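Local atomic coordinates of tryptophan--tRNA ligase (PDB entry 3JXE), a protein that catalyses the ATP-dependent attachment of L-tryptophan to its cognate tRNA, releasing AMP and diphosphate, as a class I aminoacyl-tRNA synthetase. Residues P85-I91 with A262-T266. Residues are numbered along the deposited sequence; the frame is centred on the assembly and turned at random.
Sequences PMHIGHI and AIYLT. With TYM (tryptophanyl-5'AMP), chain E; SO4 (sulfate ion), chain F.
H87 and Y264 pair through their backbones in a single beta bridge, which fastens the HIGH motif of this class I synthetase to the loop that follows the KMSKS motif. Two bonds run in opposite senses: L265 N gives a nearly straight one to M86 O (2.9 Å, 169° at the hydrogen), and I88 N gives a more bent one to I263 O (2.9 Å). L265 CD1 packs on I91 CD1 (3.7 Å) and M86 CB, while CD2 meets I88 CG1; P85 CB comes obliquely to CD2 of the Y264 ring (3.6 Å). H87 and H90 form a capping box: N-cap H87 takes a weak bond from G89 N on ND1, and H90, CG anti to its carbonyl carbon (chi1 -63°), turns ND1 to the H87 amide (3.2 Å). Both NE2 atoms donate to a sulfate ion, probably from the crystallisation liquor, H87 NE2 to O2 at 2.8 Å; S255 OG and A256 N of the KMSKS motif also bond it. With an alanine in place of H90, the H87 amide would probably lose its capping acceptor and the sulfate one of its donors. G89 O and H90 border the tryptophanyl-AMP. Helix 126-141 packs against P85, M86 and L265, helix 332-367 against I88, I263 and L265.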
loop_
_atom_site.group_PDB
_atom_site.type_symbol
_atom_site.label_atom_id
_atom_site.label_comp_id
_atom_site.label_asym_id
_atom_site.label_seq_id
_atom_site.Cartn_x
_atom_site.Cartn_y
_atom_site.Cartn_z
ATOM N N PRO B 85 -3.512 5.522 -23.988
ATOM C CA PRO B 85 -3.714 6.919 -24.368
ATOM C C PRO B 85 -5.043 7.435 -23.834
ATOM O O PRO B 85 -5.998 6.665 -23.710
ATOM C CB PRO B 85 -3.749 6.877 -25.900
ATOM C CG PRO B 85 -3.329 5.496 -26.293
ATOM C CD PRO B 85 -3.644 4.614 -25.141
ATOM N N MET B 86 -5.094 8.723 -23.511
ATOM C CA MET B 86 -6.323 9.352 -23.039
ATOM C C MET B 86 -7.197 9.772 -24.213
ATOM O O MET B 86 -6.695 10.292 -25.215
ATOM C CB MET B 86 -6.008 10.570 -22.169
ATOM C CG MET B 86 -5.504 10.233 -20.779
ATOM S SD MET B 86 -5.097 11.682 -19.785
ATOM C CE MET B 86 -6.719 12.358 -19.442
ATOM N N HIS B 87 -8.501 9.533 -24.092
ATOM C CA HIS B 87 -9.457 10.026 -25.080
ATOM C C HIS B 87 -10.214 11.251 -24.562
ATOM O O HIS B 87 -9.963 11.719 -23.449
ATOM C CB HIS B 87 -10.408 8.920 -25.564
ATOM C CG HIS B 87 -11.233 8.296 -24.482
ATOM N ND1 HIS B 87 -12.145 9.007 -23.732
ATOM C CD2 HIS B 87 -11.311 7.015 -24.050
ATOM C CE1 HIS B 87 -12.731 8.197 -22.870
ATOM N NE2 HIS B 87 -12.245 6.982 -23.044
ATOM N N ILE B 88 -11.135 11.762 -25.376
ATOM C CA ILE B 88 -11.837 13.012 -25.076
ATOM C C ILE B 88 -12.747 12.968 -23.848
ATOM O O ILE B 88 -12.935 13.983 -23.172
ATOM C CB ILE B 88 -12.542 13.580 -26.344
ATOM C CG1 ILE B 88 -11.777 14.811 -26.832
ATOM C CG2 ILE B 88 -14.012 13.929 -26.084
ATOM C CD1 ILE B 88 -11.869 15.046 -28.314
ATOM N N GLY B 89 -13.288 11.786 -23.554
ATOM C CA GLY B 89 -14.087 11.569 -22.349
ATOM C C GLY B 89 -13.283 11.757 -21.074
ATOM O O GLY B 89 -13.761 12.367 -20.116
ATOM N N HIS B 90 -12.053 11.242 -21.078
ATOM C CA HIS B 90 -11.151 11.329 -19.926
ATOM C C HIS B 90 -10.779 12.762 -19.533
ATOM O O HIS B 90 -10.477 13.023 -18.369
ATOM C CB HIS B 90 -9.862 10.536 -20.180
ATOM C CG HIS B 90 -10.069 9.066 -20.363
ATOM N ND1 HIS B 90 -9.379 8.332 -21.304
ATOM C CD2 HIS B 90 -10.881 8.188 -19.725
ATOM C CE1 HIS B 90 -9.756 7.067 -21.237
ATOM N NE2 HIS B 90 -10.669 6.955 -20.289
ATOM N N ILE B 91 -10.804 13.679 -20.498
ATOM C CA ILE B 91 -10.301 15.038 -20.277
ATOM C C ILE B 91 -11.349 16.031 -19.752
ATOM O O ILE B 91 -10.991 17.055 -19.166
ATOM C CB ILE B 91 -9.574 15.600 -21.544
ATOM C CG1 ILE B 91 -8.480 16.603 -21.158
ATOM C CG2 ILE B 91 -10.565 16.207 -22.543
ATOM C CD1 ILE B 91 -7.300 15.992 -20.430
ATOM N N ALA B 262 -13.298 5.965 -30.713
ATOM C CA ALA B 262 -12.808 6.904 -29.713
ATOM C C ALA B 262 -11.910 7.971 -30.333
ATOM O O ALA B 262 -11.071 7.672 -31.186
ATOM C CB ALA B 262 -12.062 6.159 -28.615
ATOM N N ILE B 263 -12.097 9.215 -29.899
ATOM C CA ILE B 263 -11.218 10.307 -30.297
ATOM C C ILE B 263 -10.176 10.530 -29.207
ATOM O O ILE B 263 -10.473 11.098 -28.152
ATOM C CB ILE B 263 -11.994 11.627 -30.577
ATOM C CG1 ILE B 263 -13.138 11.405 -31.577
ATOM C CG2 ILE B 263 -11.042 12.726 -31.049
ATOM C CD1 ILE B 263 -12.719 10.936 -32.974
ATOM N N TYR B 264 -8.960 10.062 -29.466
ATOM C CA TYR B 264 -7.850 10.238 -28.539
ATOM C C TYR B 264 -7.320 11.664 -28.593
ATOM O O TYR B 264 -7.346 12.305 -29.646
ATOM C CB TYR B 264 -6.730 9.246 -28.853
ATOM C CG TYR B 264 -7.114 7.803 -28.625
ATOM C CD1 TYR B 264 -7.591 7.014 -29.671
ATOM C CD2 TYR B 264 -7.002 7.226 -27.361
ATOM C CE1 TYR B 264 -7.946 5.683 -29.464
ATOM C CE2 TYR B 264 -7.352 5.899 -27.143
ATOM C CZ TYR B 264 -7.824 5.135 -28.197
ATOM O OH TYR B 264 -8.170 3.823 -27.979
ATOM N N LEU B 265 -6.839 12.154 -27.452
ATOM C CA LEU B 265 -6.257 13.494 -27.359
ATOM C C LEU B 265 -4.995 13.621 -28.209
ATOM O O LEU B 265 -4.524 14.726 -28.487
ATOM C CB LEU B 265 -5.945 13.844 -25.903
ATOM C CG LEU B 265 -7.105 13.855 -24.905
ATOM C CD1 LEU B 265 -6.572 14.097 -23.509
ATOM C CD2 LEU B 265 -8.165 14.891 -25.268
ATOM N N THR B 266 -4.469 12.474 -28.624
ATOM C CA THR B 266 -3.233 12.400 -29.384
ATOM C C THR B 266 -3.480 12.155 -30.885
ATOM O O THR B 266 -2.538 12.146 -31.679
ATOM C CB THR B 266 -2.292 11.326 -28.777
ATOM O OG1 THR B 266 -0.948 11.562 -29.212
ATOM C CG2 THR B 266 -2.726 9.902 -29.164
HETATM P P TYM E . -10.137 6.668 -15.661
HETATM O O1P TYM E . -8.689 6.804 -15.936
HETATM O O2P TYM E . -10.870 5.487 -16.167
HETATM O "O5'" TYM E . -10.897 7.976 -16.213
HETATM C "C5'" TYM E . -10.429 9.278 -15.842
HETATM C "C4'" TYM E . -11.589 10.277 -15.740
HETATM O "O4'" TYM E . -12.387 10.218 -16.956
HETATM C "C1'" TYM E . -13.773 9.950 -16.593
HETATM N N9 TYM E . -14.328 9.183 -17.752
HETATM C C4 TYM E . -15.226 9.638 -18.625
HETATM N N3 TYM E . -15.895 10.801 -18.747
HETATM C C2 TYM E . -16.761 10.992 -19.735
HETATM N N1 TYM E . -17.000 10.049 -20.635
HETATM C C6 TYM E . -16.366 8.864 -20.575
HETATM N N6 TYM E . -16.616 7.929 -21.487
HETATM C C5 TYM E . -15.452 8.632 -19.550
HETATM N N7 TYM E . -14.681 7.602 -19.213
HETATM C C8 TYM E . -13.993 7.943 -18.120
HETATM C "C2'" TYM E . -13.687 9.213 -15.258
HETATM O "O2'" TYM E . -14.870 9.437 -14.497
HETATM C "C3'" TYM E . -12.521 9.923 -14.580
HETATM O "O3'" TYM E . -12.975 11.147 -13.979
HETATM N NH3 TYM E . -9.427 4.867 -11.101
HETATM C CA TYM E . -9.618 6.126 -11.834
HETATM C CB TYM E . -8.455 7.074 -11.538
HETATM C CG TYM E . -8.768 8.033 -10.348
HETATM C CD2 TYM E . -9.754 9.011 -10.268
HETATM C CE2 TYM E . -9.655 9.621 -9.011
HETATM C CE3 TYM E . -10.731 9.434 -11.167
HETATM C CD1 TYM E . -8.110 8.077 -9.167
HETATM N NE1 TYM E . -8.658 9.065 -8.327
HETATM C CZ2 TYM E . -10.528 10.646 -8.665
HETATM C CZ3 TYM E . -11.608 10.460 -10.813
HETATM C CH2 TYM E . -11.506 11.067 -9.562
HETATM C C TYM E . -9.667 5.853 -13.342
HETATM O O TYM E . -9.104 4.865 -13.817
HETATM O OPP TYM E . -10.374 6.787 -14.060
HETATM S S SO4 F . -11.578 3.683 -20.906
HETATM O O1 SO4 F . -12.425 2.521 -20.647
HETATM O O2 SO4 F . -12.406 4.807 -21.326
HETATM O O3 SO4 F . -10.846 4.054 -19.699
HETATM O O4 SO4 F . -10.619 3.352 -21.953
#